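Local coordinates for protein M64R (Myxoma virus, PDB 5CZ3) that probably acts as a poxvirus host-range factor of the C7 family, supporting multiplication of the virus in different cell types, at residues Glu5-His9 / Glu54-Ile60; Gly30-Gly34 / Ile60-Ile66. All blocks are in the same frame, centred on the assembly; numbering follows the deposited sequence.

Interaction 1 (Glu5-His9 / Glu54-Ile60)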
# COMPACT_ATOMS: atom_id res chain seq x y z
N GLU A 5 5.20 -18.84 8.06
CA GLU A 5 5.23 -18.14 9.33
C GLU A 5 3.91 -18.30 10.10
O GLU A 5 3.88 -18.19 11.32
CB GLU A 5 5.53 -16.65 9.12
CG GLU A 5 6.91 -16.37 8.56
CD GLU A 5 7.21 -14.89 8.46
OE1 GLU A 5 6.63 -14.11 9.25
OE2 GLU A 5 8.02 -14.50 7.60
N GLY A 6 2.83 -18.55 9.37
CA GLY A 6 1.52 -18.69 9.98
C GLY A 6 0.94 -17.34 10.35
O GLY A 6 0.05 -17.24 11.19
N ILE A 7 1.45 -16.29 9.71
CA ILE A 7 0.97 -14.93 9.94
C ILE A 7 0.43 -14.32 8.65
O ILE A 7 1.17 -14.18 7.67
CB ILE A 7 2.07 -14.03 10.51
CG1 ILE A 7 2.68 -14.65 11.77
CG2 ILE A 7 1.53 -12.64 10.80
CD1 ILE A 7 3.79 -13.84 12.38
N VAL A 8 -0.85 -13.97 8.64
CA VAL A 8 -1.48 -13.42 7.45
C VAL A 8 -2.19 -12.10 7.74
O VAL A 8 -3.30 -12.08 8.28
CB VAL A 8 -2.50 -14.40 6.84
CG1 VAL A 8 -3.08 -13.84 5.56
CG2 VAL A 8 -1.85 -15.76 6.59
N HIS A 9 -1.55 -10.99 7.37
CA HIS A 9 -2.14 -9.67 7.51
C HIS A 9 -3.08 -9.37 6.34
O HIS A 9 -3.08 -10.09 5.34
CB HIS A 9 -1.06 -8.59 7.58
CG HIS A 9 -0.05 -8.81 8.66
ND1 HIS A 9 -0.37 -8.74 10.00
CD2 HIS A 9 1.27 -9.09 8.60
CE1 HIS A 9 0.72 -8.98 10.72
NE2 HIS A 9 1.73 -9.19 9.89
N GLU A 54 -5.07 -4.42 8.38
CA GLU A 54 -5.71 -5.28 9.36
C GLU A 54 -4.73 -6.35 9.84
O GLU A 54 -4.70 -7.45 9.30
CB GLU A 54 -6.96 -5.94 8.77
CG GLU A 54 -8.01 -4.94 8.32
CD GLU A 54 -9.10 -5.58 7.49
OE1 GLU A 54 -9.45 -6.75 7.77
OE2 GLU A 54 -9.60 -4.92 6.55
N PRO A 55 -3.93 -6.01 10.86
CA PRO A 55 -2.90 -6.89 11.41
C PRO A 55 -3.47 -8.21 11.93
O PRO A 55 -4.58 -8.23 12.46
CB PRO A 55 -2.31 -6.07 12.57
CG PRO A 55 -2.60 -4.66 12.21
CD PRO A 55 -3.93 -4.69 11.53
N ASP A 56 -2.71 -9.29 11.78
CA ASP A 56 -3.09 -10.58 12.33
C ASP A 56 -2.73 -10.61 13.81
O ASP A 56 -1.74 -11.21 14.20
CB ASP A 56 -2.40 -11.71 11.57
CG ASP A 56 -2.94 -13.08 11.92
OD1 ASP A 56 -3.95 -13.15 12.65
OD2 ASP A 56 -2.36 -14.08 11.45
N TRP A 57 -3.56 -9.95 14.62
CA TRP A 57 -3.26 -9.72 16.03
C TRP A 57 -3.01 -11.00 16.82
O TRP A 57 -2.18 -11.01 17.73
CB TRP A 57 -4.41 -8.93 16.68
CG TRP A 57 -4.61 -7.55 16.12
CD1 TRP A 57 -5.66 -7.12 15.36
CD2 TRP A 57 -3.74 -6.43 16.27
NE1 TRP A 57 -5.50 -5.80 15.03
CE2 TRP A 57 -4.32 -5.35 15.58
CE3 TRP A 57 -2.52 -6.22 16.92
CZ2 TRP A 57 -3.73 -4.09 15.52
CZ3 TRP A 57 -1.93 -4.97 16.86
CH2 TRP A 57 -2.54 -3.92 16.16
N GLU A 58 -3.72 -12.07 16.48
CA GLU A 58 -3.61 -13.32 17.22
C GLU A 58 -2.24 -13.97 17.07
O GLU A 58 -1.85 -14.81 17.89
CB GLU A 58 -4.69 -14.31 16.76
CG GLU A 58 -6.11 -13.85 17.02
CD GLU A 58 -7.10 -15.00 16.98
N ASN A 59 -1.49 -13.58 16.05
CA ASN A 59 -0.22 -14.23 15.74
C ASN A 59 0.98 -13.29 15.81
O ASN A 59 2.07 -13.63 15.36
CB ASN A 59 -0.30 -14.88 14.36
CG ASN A 59 -1.47 -15.83 14.23
OD1 ASN A 59 -1.80 -16.55 15.18
ND2 ASN A 59 -2.11 -15.84 13.07
N ILE A 60 0.77 -12.10 16.37
CA ILE A 60 1.86 -11.14 16.55
C ILE A 60 1.84 -10.56 17.95
O ILE A 60 0.81 -10.54 18.62
CB ILE A 60 1.78 -9.99 15.53
CG1 ILE A 60 0.46 -9.23 15.68
CG2 ILE A 60 1.95 -10.51 14.11
CD1 ILE A 60 0.29 -8.08 14.71
O HOH W 1 -5.29 -10.61 9.34
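D56, at the centre of an inverse gamma turn just past strand 45-54, meets V8 and H9 in the loop that leads into strand 10-15, at one end of the beta-sandwich of this C7-family protein. Two bonds join the loops in opposite senses. V8 N donates to D56 OD2 at 3.2 Å and nearly straight (170°), reaching the oxygen on its anti side and tilted from the carboxylate plane. In return D56 N gives its hydrogen to H9 ND1 over 3.0 Å, approaching 20° out of the imidazole plane. D56 CG stands anti to its own backbone N (chi1 -169°), which carries the carboxylate away from the amide that serves H9 and across to V8. P55 CA lies at the imidazole edge, 3.4 Å from H9 ND1, and I60 CG2 is near the same plane, 3.9 Å from H9 CE1. I7 CG2 adds an apolar contact, meeting I60 CG2 at 4.0 Å with the two side chains crossing at about a right angle. Separately, I7 CD1 is in van der Waals contact with the carbonyl oxygen N59 O at 3.4 Å. At the other end of the contact one water bridges the loops, donating to V8 O at 2.7 Å and to E54 O. H9 NE2 bonds to D31 OD1, and E54 OE2 forms a salt bridge with R150. Because ND1 accepts a backbone hydrogen while NE2 faces a carboxylate oxygen, H9 is most simply read as a neutral imidazole protonated on NE2, its ring rotation fixed from two sides.

Interaction 2 (Gly30-Gly34 / Ile60-Ile66); sequences GDSYG and IVEAKPI
Y33 and K64 make the tight half of this contact, where the approach to strand 34-40 meets the loop that runs from strand 45-54 to strand 67-70. Y33 OH donates to K64 O at 2.9 Å; the acceptor lies in the plane of the ring at its edge, whereas the hydroxyl is tilted 30° from the carbonyl plane. I66 CG1 packs against Y33 CE1 at 3.9 Å, the side chains crossing at about a right angle, and I66 also rests on L51 and L53 of strand 45-54. K64, extended beyond CG, reaches back over D31: its NZ donates to D31 O at 2.9 Å, nearly in line with the carbonyl bond (174°), and CE passes 3.3 Å from D31 OD2. K64 NZ lies 3.9 Å from D31 OD2, a long salt bridge; its stronger charged partner is D106.

The D31 carboxylate belongs to the looser, watered side. One water donates to D31 OD1 at 2.7 Å and accepts from K64 N; a second links D31 OD2 to E62 O. H9 NE2 also bonds D31 OD1, and I60 CG2 packs against that oxygen, its side chain roughly perpendicular to D31's. The lysine is therefore held by the D31 carbonyl and the D106 carboxylate, with the D31 carboxylate a more distant third partner, an arrangement expected to keep it charged, while the D31 carboxylate is tied to the far loop mostly through water.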
# COMPACT_ATOMS: atom_id res chain seq x y z
N GLY A 30 3.52 -14.11 6.01
CA GLY A 30 4.70 -13.40 6.48
C GLY A 30 4.36 -12.17 7.29
O GLY A 30 3.45 -11.42 6.94
N ASP A 31 5.10 -11.95 8.38
CA ASP A 31 4.89 -10.77 9.21
C ASP A 31 5.58 -9.56 8.59
O ASP A 31 6.56 -9.04 9.13
CB ASP A 31 5.40 -11.00 10.63
CG ASP A 31 5.10 -9.83 11.55
OD1 ASP A 31 4.13 -9.09 11.29
OD2 ASP A 31 5.84 -9.64 12.54
N SER A 32 5.05 -9.11 7.46
CA SER A 32 5.60 -7.97 6.75
C SER A 32 4.60 -7.47 5.72
O SER A 32 3.80 -8.24 5.19
CB SER A 32 6.92 -8.33 6.07
OG SER A 32 7.61 -7.17 5.64
N TYR A 33 4.66 -6.19 5.41
CA TYR A 33 3.80 -5.58 4.42
C TYR A 33 4.46 -4.41 3.73
O TYR A 33 5.32 -3.78 4.26
CB TYR A 33 2.46 -5.19 5.01
CG TYR A 33 2.46 -4.90 6.48
CD1 TYR A 33 2.96 -3.73 6.97
CD2 TYR A 33 1.91 -5.80 7.37
CE1 TYR A 33 2.95 -3.46 8.30
CE2 TYR A 33 1.89 -5.53 8.70
CZ TYR A 33 2.41 -4.37 9.16
OH TYR A 33 2.39 -4.10 10.48
N GLY A 34 4.03 -4.12 2.52
CA GLY A 34 4.60 -3.04 1.74
C GLY A 34 4.41 -3.29 0.26
O GLY A 34 3.94 -4.36 -0.14
N ILE A 60 0.77 -12.10 16.37
CA ILE A 60 1.86 -11.14 16.55
C ILE A 60 1.84 -10.56 17.95
O ILE A 60 0.81 -10.54 18.62
CB ILE A 60 1.78 -9.99 15.53
CG1 ILE A 60 0.46 -9.23 15.68
CG2 ILE A 60 1.95 -10.51 14.11
CD1 ILE A 60 0.29 -8.08 14.71
N VAL A 61 3.00 -10.09 18.41
CA VAL A 61 3.09 -9.40 19.69
C VAL A 61 2.70 -7.94 19.51
O VAL A 61 2.14 -7.32 20.42
CB VAL A 61 4.51 -9.50 20.30
CG1 VAL A 61 4.79 -10.92 20.74
CG2 VAL A 61 5.56 -9.03 19.30
N GLU A 62 2.98 -7.41 18.33
CA GLU A 62 2.65 -6.03 17.99
C GLU A 62 2.77 -5.83 16.48
O GLU A 62 3.51 -6.54 15.80
CB GLU A 62 3.58 -5.06 18.72
CG GLU A 62 5.06 -5.36 18.56
CD GLU A 62 5.94 -4.33 19.24
OE1 GLU A 62 5.39 -3.40 19.86
OE2 GLU A 62 7.18 -4.46 19.15
N ALA A 63 2.02 -4.86 15.96
CA ALA A 63 2.06 -4.56 14.53
C ALA A 63 3.13 -3.52 14.22
O ALA A 63 3.16 -2.45 14.82
CB ALA A 63 0.70 -4.07 14.06
N LYS A 64 4.02 -3.86 13.30
CA LYS A 64 5.08 -2.95 12.87
C LYS A 64 4.48 -1.70 12.23
O LYS A 64 3.35 -1.73 11.76
CB LYS A 64 6.01 -3.65 11.87
CG LYS A 64 6.52 -5.01 12.33
CD LYS A 64 7.47 -5.62 11.31
CE LYS A 64 7.77 -7.07 11.64
NZ LYS A 64 8.62 -7.71 10.59
N PRO A 65 5.23 -0.59 12.23
CA PRO A 65 4.71 0.60 11.54
C PRO A 65 4.84 0.46 10.03
O PRO A 65 5.62 -0.37 9.55
CB PRO A 65 5.60 1.74 12.06
CG PRO A 65 6.39 1.16 13.20
CD PRO A 65 6.49 -0.30 12.93
N ILE A 66 4.07 1.25 9.28
CA ILE A 66 4.26 1.33 7.84
C ILE A 66 5.10 2.56 7.51
O ILE A 66 4.76 3.67 7.93
CB ILE A 66 2.93 1.42 7.07
CG1 ILE A 66 2.07 0.18 7.33
CG2 ILE A 66 3.19 1.59 5.58
CD1 ILE A 66 0.83 0.10 6.47
O HOH W 2 3.28 -6.63 12.00
O HOH W 3 5.53 -7.95 14.64

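Overall arrangement
Interactions 1 and 2 lie about 8 Å apart, centre to centre, at the same end of the sandwich, and both use the loop between strands 45-54 and 67-70, with I60 common to the two. Each is partly buried. Interaction 1, farther from the chain centre, joins that loop to the lead-in of strand 10-15, a neighbour of 45-54 in the same sheet; interaction 2 ties it to the lead-in of strand 34-40, in the other sheet. In the first the cross-loop donors are backbone amides, meeting a carboxylate and an imidazole; in the second a lysine and a phenol meet backbone carbonyls. E5 OE1 bonds D31 N, and the H9 and Y33 rings meet edge-to-face, so the three loops form one connected cluster.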